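Local coordinates for peridinin-chlorophyll A protein (Amphidinium carterae, PDB 2C9E), which probably serves as a water-soluble antenna that captures blue-green sunlight with bound peridinin and chlorophyll a, at residues Phe242-Ala247 and Leu269-Met274. Residues are numbered along the deposited sequence; the frame is centred on the assembly and turned at random.
Sequences FAHVRA and LALAKM. With CLA (chlorophyll a), chain C.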
ATOM      1  N   PHE A 242       9.541  -3.419  -7.948  1.00 22.14           N
ATOM      2  CA  PHE A 242      10.196  -2.776  -9.046  1.00 22.22           C
ATOM      3  C   PHE A 242       9.467  -3.116 -10.385  1.00 22.85           C
ATOM      4  O   PHE A 242       9.330  -2.244 -11.273  1.00 20.61           O
ATOM      5  CB  PHE A 242      11.674  -3.181  -9.086  1.00 25.47           C
ATOM      6  CG  PHE A 242      12.422  -2.529 -10.209  1.00 27.73           C
ATOM      7  CD1 PHE A 242      12.520  -1.144 -10.269  1.00 29.13           C
ATOM      8  CD2 PHE A 242      12.927  -3.293 -11.266  1.00 28.96           C
ATOM      9  CE1 PHE A 242      13.103  -0.502 -11.373  1.00 31.50           C
ATOM     10  CE2 PHE A 242      13.513  -2.685 -12.386  1.00 29.84           C
ATOM     11  CZ  PHE A 242      13.602  -1.280 -12.441  1.00 33.09           C
ATOM     12  N   ALA A 243       8.994  -4.361 -10.540  1.00 22.08           N
ATOM     13  CA  ALA A 243       8.274  -4.721 -11.772  1.00 22.58           C
ATOM     14  C   ALA A 243       7.113  -3.699 -11.998  1.00 22.13           C
ATOM     15  O   ALA A 243       6.875  -3.244 -13.111  1.00 19.99           O
ATOM     16  CB  ALA A 243       7.713  -6.154 -11.671  1.00 23.98           C
ATOM     17  N   HIS A 244       6.410  -3.325 -10.926  1.00 22.30           N
ATOM     18  CA  HIS A 244       5.300  -2.353 -11.066  1.00 21.53           C
ATOM     19  C   HIS A 244       5.848  -0.955 -11.406  1.00 19.87           C
ATOM     20  O   HIS A 244       5.244  -0.243 -12.175  1.00 18.90           O
ATOM     21  CB  HIS A 244       4.471  -2.257  -9.779  1.00 20.88           C
ATOM     22  CG  HIS A 244       3.603  -3.457  -9.494  1.00 20.95           C
ATOM     23  ND1 HIS A 244       4.098  -4.637  -8.963  1.00 19.69           N
ATOM     24  CD2 HIS A 244       2.262  -3.637  -9.629  1.00 18.85           C
ATOM     25  CE1 HIS A 244       3.097  -5.492  -8.785  1.00 21.10           C
ATOM     26  NE2 HIS A 244       1.972  -4.909  -9.184  1.00 21.69           N
ATOM     27  N   VAL A 245       6.970  -0.549 -10.792  1.00 20.98           N
ATOM     28  CA  VAL A 245       7.598   0.764 -11.081  1.00 21.07           C
ATOM     29  C   VAL A 245       7.856   0.767 -12.592  1.00 21.53           C
ATOM     30  O   VAL A 245       7.577   1.727 -13.286  1.00 20.19           O
ATOM     31  CB  VAL A 245       9.004   0.984 -10.350  1.00 21.34           C
ATOM     32  CG1 VAL A 245       9.723   2.202 -10.970  1.00 21.24           C
ATOM     33  CG2 VAL A 245       8.826   1.242  -8.823  1.00 19.64           C
ATOM     34  N   ARG A 246       8.390  -0.318 -13.114  1.00 22.75           N
ATOM     35  CA  ARG A 246       8.626  -0.312 -14.561  1.00 26.33           C
ATOM     36  C   ARG A 246       7.315  -0.230 -15.377  1.00 25.12           C
ATOM     37  O   ARG A 246       7.216   0.542 -16.333  1.00 23.78           O
ATOM     38  CB  ARG A 246       9.416  -1.555 -14.980  1.00 28.29           C
ATOM     39  CG  ARG A 246       9.451  -1.739 -16.479  1.00 34.11           C
ATOM     40  CD  ARG A 246       9.798  -3.170 -16.858  1.00 40.13           C
ATOM     41  NE  ARG A 246      11.171  -3.510 -16.497  1.00 44.35           N
ATOM     42  CZ  ARG A 246      11.497  -4.605 -15.816  1.00 46.99           C
ATOM     43  NH1 ARG A 246      10.527  -5.448 -15.424  1.00 46.68           N
ATOM     44  NH2 ARG A 246      12.780  -4.863 -15.542  1.00 45.61           N
ATOM     45  N   ALA A 247       6.308  -1.009 -14.983  1.00 24.80           N
ATOM     46  CA  ALA A 247       5.016  -1.023 -15.697  1.00 25.33           C
ATOM     47  C   ALA A 247       4.358   0.367 -15.790  1.00 25.18           C
ATOM     48  O   ALA A 247       3.887   0.804 -16.849  1.00 24.42           O
ATOM     49  CB  ALA A 247       4.087  -1.986 -15.011  1.00 26.17           C
ATOM     50  N   LEU A 269       4.731 -12.334 -13.351  1.00 25.57           N
ATOM     51  CA  LEU A 269       5.709 -13.361 -12.996  1.00 27.19           C
ATOM     52  C   LEU A 269       6.322 -13.032 -11.632  1.00 27.82           C
ATOM     53  O   LEU A 269       6.496 -13.909 -10.775  1.00 28.53           O
ATOM     54  CB  LEU A 269       6.820 -13.433 -14.049  1.00 28.57           C
ATOM     55  CG  LEU A 269       7.957 -14.437 -13.778  1.00 30.62           C
ATOM     56  CD1 LEU A 269       7.393 -15.850 -13.520  1.00 29.28           C
ATOM     57  CD2 LEU A 269       8.895 -14.461 -14.995  1.00 28.90           C
ATOM     58  N   ALA A 270       6.649 -11.757 -11.448  1.00 27.26           N
ATOM     59  CA  ALA A 270       7.246 -11.283 -10.220  1.00 26.31           C
ATOM     60  C   ALA A 270       6.283 -11.511  -9.059  1.00 25.85           C
ATOM     61  O   ALA A 270       6.711 -11.912  -7.985  1.00 27.72           O
ATOM     62  CB  ALA A 270       7.619  -9.819 -10.368  1.00 26.09           C
ATOM     63  N   LEU A 271       4.986 -11.294  -9.260  1.00 24.57           N
ATOM     64  CA  LEU A 271       4.025 -11.548  -8.187  1.00 22.62           C
ATOM     65  C   LEU A 271       3.921 -13.047  -7.892  1.00 22.26           C
ATOM     66  O   LEU A 271       3.880 -13.463  -6.747  1.00 24.05           O
ATOM     67  CB  LEU A 271       2.628 -10.997  -8.558  1.00 19.81           C
ATOM     68  CG  LEU A 271       2.500  -9.474  -8.479  1.00 20.60           C
ATOM     69  CD1 LEU A 271       1.175  -9.036  -9.002  1.00 20.03           C
ATOM     70  CD2 LEU A 271       2.652  -9.034  -7.021  1.00 19.02           C
ATOM     71  N   ALA A 272       3.811 -13.852  -8.942  1.00 23.74           N
ATOM     72  CA  ALA A 272       3.728 -15.291  -8.806  1.00 24.26           C
ATOM     73  C   ALA A 272       4.871 -15.767  -7.871  1.00 25.29           C
ATOM     74  O   ALA A 272       4.646 -16.474  -6.867  1.00 27.00           O
ATOM     75  CB  ALA A 272       3.829 -15.947 -10.233  1.00 24.31           C
ATOM     76  N   LYS A 273       6.092 -15.363  -8.187  1.00 26.88           N
ATOM     77  CA  LYS A 273       7.261 -15.702  -7.373  1.00 28.09           C
ATOM     78  C   LYS A 273       7.126 -15.165  -5.940  1.00 26.85           C
ATOM     79  O   LYS A 273       7.411 -15.884  -4.956  1.00 26.31           O
ATOM     80  CB  LYS A 273       8.510 -15.124  -8.019  1.00 31.86           C
ATOM     81  CG  LYS A 273       9.322 -16.148  -8.700  1.00 36.55           C
ATOM     82  CD  LYS A 273       9.043 -16.153 -10.163  1.00 39.07           C
ATOM     83  CE  LYS A 273       9.759 -15.002 -10.825  1.00 41.79           C
ATOM     84  NZ  LYS A 273      11.161 -15.319 -11.263  1.00 41.95           N
ATOM     85  N   MET A 274       6.662 -13.922  -5.796  1.00 23.31           N
ATOM     86  CA  MET A 274       6.521 -13.396  -4.453  1.00 23.13           C
ATOM     87  C   MET A 274       5.451 -14.172  -3.690  1.00 24.59           C
ATOM     88  O   MET A 274       5.608 -14.474  -2.501  1.00 25.97           O
ATOM     89  CB  MET A 274       6.169 -11.917  -4.493  1.00 24.09           C
ATOM     90  CG  MET A 274       6.057 -11.243  -3.115  1.00 21.91           C
ATOM     91  SD  MET A 274       5.474  -9.500  -3.350  1.00 23.17           S
ATOM     92  CE  MET A 274       3.672  -9.706  -3.269  1.00 22.34           C
TER
HETATM   93 MG   CLA C1328      -1.530  -5.242  -7.346  1.00 18.92          MG
HETATM   94  CHA CLA C1328      -3.734  -7.880  -6.613  1.00 17.54           C
HETATM   95  CHB CLA C1328      -4.139  -3.527  -8.838  1.00 15.81           C
HETATM   96  CHC CLA C1328       0.317  -2.299  -7.240  1.00 20.50           C
HETATM   97  CHD CLA C1328       0.701  -6.697  -5.083  1.00 19.35           C
HETATM   98  NA  CLA C1328      -3.610  -5.718  -7.822  1.00 15.04           N
HETATM   99  C1A CLA C1328      -4.304  -6.869  -7.418  1.00 18.76           C
HETATM  100  C2A CLA C1328      -5.753  -6.771  -7.842  1.00 19.43           C
HETATM  101  C3A CLA C1328      -5.795  -5.530  -8.722  1.00 16.26           C
HETATM  102  C4A CLA C1328      -4.459  -4.837  -8.456  1.00 17.90           C
HETATM  103  CMA CLA C1328      -5.859  -5.945 -10.199  1.00 13.83           C
HETATM  104  CAA CLA C1328      -6.678  -6.607  -6.630  1.00 18.06           C
HETATM  105  CBA CLA C1328      -8.156  -6.742  -6.987  1.00 20.31           C
HETATM  106  CGA CLA C1328      -9.075  -6.366  -5.834  1.00 20.90           C
HETATM  107  O1A CLA C1328     -10.294  -6.378  -6.024  1.00 20.03           O
HETATM  108  O2A CLA C1328      -8.558  -5.978  -4.511  1.00 19.43           O
HETATM  109  NB  CLA C1328      -1.808  -3.302  -8.039  1.00 17.99           N
HETATM  110  C1B CLA C1328      -2.949  -2.842  -8.661  1.00 17.05           C
HETATM  111  C2B CLA C1328      -2.689  -1.533  -9.196  1.00 19.87           C
HETATM  112  C3B CLA C1328      -1.438  -1.157  -8.781  1.00 20.31           C
HETATM  113  C4B CLA C1328      -0.900  -2.270  -7.974  1.00 20.08           C
HETATM  114  CMB CLA C1328      -3.635  -0.704 -10.143  1.00 11.71           C
HETATM  115  CAB CLA C1328      -1.037   0.168  -9.252  1.00 20.93           C
HETATM  116  CBB CLA C1328       0.171   0.664  -8.942  1.00 25.45           C
HETATM  117  NC  CLA C1328       0.206  -4.616  -6.331  1.00 18.25           N
HETATM  118  C1C CLA C1328       0.827  -3.388  -6.478  1.00 19.64           C
HETATM  119  C2C CLA C1328       2.115  -3.437  -5.795  1.00 18.85           C
HETATM  120  C3C CLA C1328       2.216  -4.651  -5.202  1.00 20.05           C
HETATM  121  C4C CLA C1328       1.004  -5.393  -5.522  1.00 20.22           C
HETATM  122  CMC CLA C1328       3.179  -2.338  -5.722  1.00 19.42           C
HETATM  123  CAC CLA C1328       3.364  -5.176  -4.368  1.00 20.29           C
HETATM  124  CBC CLA C1328       4.442  -5.901  -5.260  1.00 20.99           C
HETATM  125  ND  CLA C1328      -1.494  -6.869  -6.122  1.00 16.78           N
HETATM  126  C1D CLA C1328      -0.476  -7.409  -5.386  1.00 18.51           C
HETATM  127  C2D CLA C1328      -0.728  -8.798  -5.108  1.00 18.18           C
HETATM  128  C3D CLA C1328      -1.971  -9.027  -5.555  1.00 18.44           C
HETATM  129  C4D CLA C1328      -2.438  -7.830  -6.165  1.00 19.04           C
HETATM  130  CMD CLA C1328       0.246  -9.782  -4.365  1.00 18.31           C
HETATM  131  CAD CLA C1328      -3.064  -9.966  -5.595  1.00 21.31           C
HETATM  132  OBD CLA C1328      -3.091 -11.198  -5.430  1.00 25.89           O
HETATM  133  CBD CLA C1328      -4.298  -9.217  -6.059  1.00 19.33           C
HETATM  134  CGD CLA C1328      -4.928 -10.046  -7.156  1.00 19.67           C
HETATM  135  O1D CLA C1328      -4.637  -9.829  -8.331  1.00 16.83           O
HETATM  136  O2D CLA C1328      -5.770 -11.057  -6.825  1.00 22.68           O
HETATM  137  CED CLA C1328      -6.191 -11.890  -7.762  1.00 24.25           C
HETATM  138  C1  CLA C1328      -9.540  -5.643  -3.497  1.00 21.72           C
HETATM  139  C2  CLA C1328      -8.830  -5.305  -2.348  1.00 20.23           C
HETATM  140  C3  CLA C1328      -9.072  -5.590  -1.008  1.00 20.70           C
HETATM  141  C4  CLA C1328     -10.326  -6.405  -0.509  1.00 17.43           C
HETATM  142  C5  CLA C1328      -8.094  -5.118   0.144  1.00 22.03           C
HETATM  143  C6  CLA C1328      -6.899  -4.229  -0.320  1.00 20.64           C
HETATM  144  C7  CLA C1328      -5.867  -3.977   0.810  1.00 20.60           C
HETATM  145  C8  CLA C1328      -4.610  -3.160   0.407  1.00 23.64           C
HETATM  146  C9  CLA C1328      -3.511  -3.306   1.485  1.00 24.27           C
HETATM  147  C10 CLA C1328      -5.017  -1.674   0.268  1.00 23.52           C
HETATM  148  C11 CLA C1328      -3.852  -0.655   0.206  1.00 24.50           C
HETATM  149  C12 CLA C1328      -4.341   0.738  -0.201  1.00 24.81           C
HETATM  150  C13 CLA C1328      -5.482   1.338   0.635  1.00 25.34           C
HETATM  151  C14 CLA C1328      -6.250   2.438  -0.065  1.00 25.68           C
HETATM  152  C15 CLA C1328      -4.914   1.850   1.965  1.00 25.52           C
HETATM  153  C16 CLA C1328      -3.956   3.028   1.905  1.00 24.13           C
HETATM  154  C17 CLA C1328      -3.242   3.138   3.222  1.00 23.18           C
HETATM  155  C18 CLA C1328      -2.355   4.365   3.393  1.00 24.82           C
HETATM  156  C19 CLA C1328      -1.710   4.341   4.755  1.00 26.48           C
HETATM  157  C20 CLA C1328      -3.178   5.630   3.252  1.00 25.16           C
HETATM  158  O   HOH W   1      -0.515  -5.828  -9.124  1.00 17.65           O
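His244 on helix 234-251 and Leu271 on helix 261-276 meet against one face of a chlorophyll a in the all-helical peridinin-chlorophyll protein. Both segments lie in the second of the two stretches that match the PCP family. The CA atoms come nearest at Ala243 and Ala270, whose methyls touch at 3.9 Å between CB atoms. No hydrogen bond links the two segments.

The His244 side chain can be followed outward from CB. Its CG stands anti to the carbonyl carbon (chi1 -72°), which carries the ring to the macrocycle. His244 CG lies 4.0 Å from the chlorophyll methyl CMC. On one branch, ND1 hydrogen-bonds the backbone O of Ala240, one turn earlier. Leu271 CD2 comes to the edge of the His244 ring, 4.0 Å from His244 CE1 and near the ring plane. CD2 of His244 approaches the methine carbon CHC of chlorophyll at 3.4 Å. At the tip, His244 NE2 bonds the oxygen of a water lying in the ring plane, 2.7 Å away. Together with the ND1 bond this probably fixes the ring's rotation. That water's oxygen ligates the chlorophyll magnesium at 2.1 Å, so the histidine holds the metal indirectly. One ring face also packs against the pigment, with C1C offset toward the rim.

A leucine in place of His244 would probably leave the magnesium-bound water without this partner and the Ala240 carbonyl without its side-chain bond.

Peridinin also touches His244 and Leu271, so the contact borders both pigments. The Met274 chain turns at chi3 (90°), which brings Met274 CE within 3.6 Å of the chlorophyll methyl CMD. Leu271 CD2 touches the same methyl and the neighbouring methine carbon CHD.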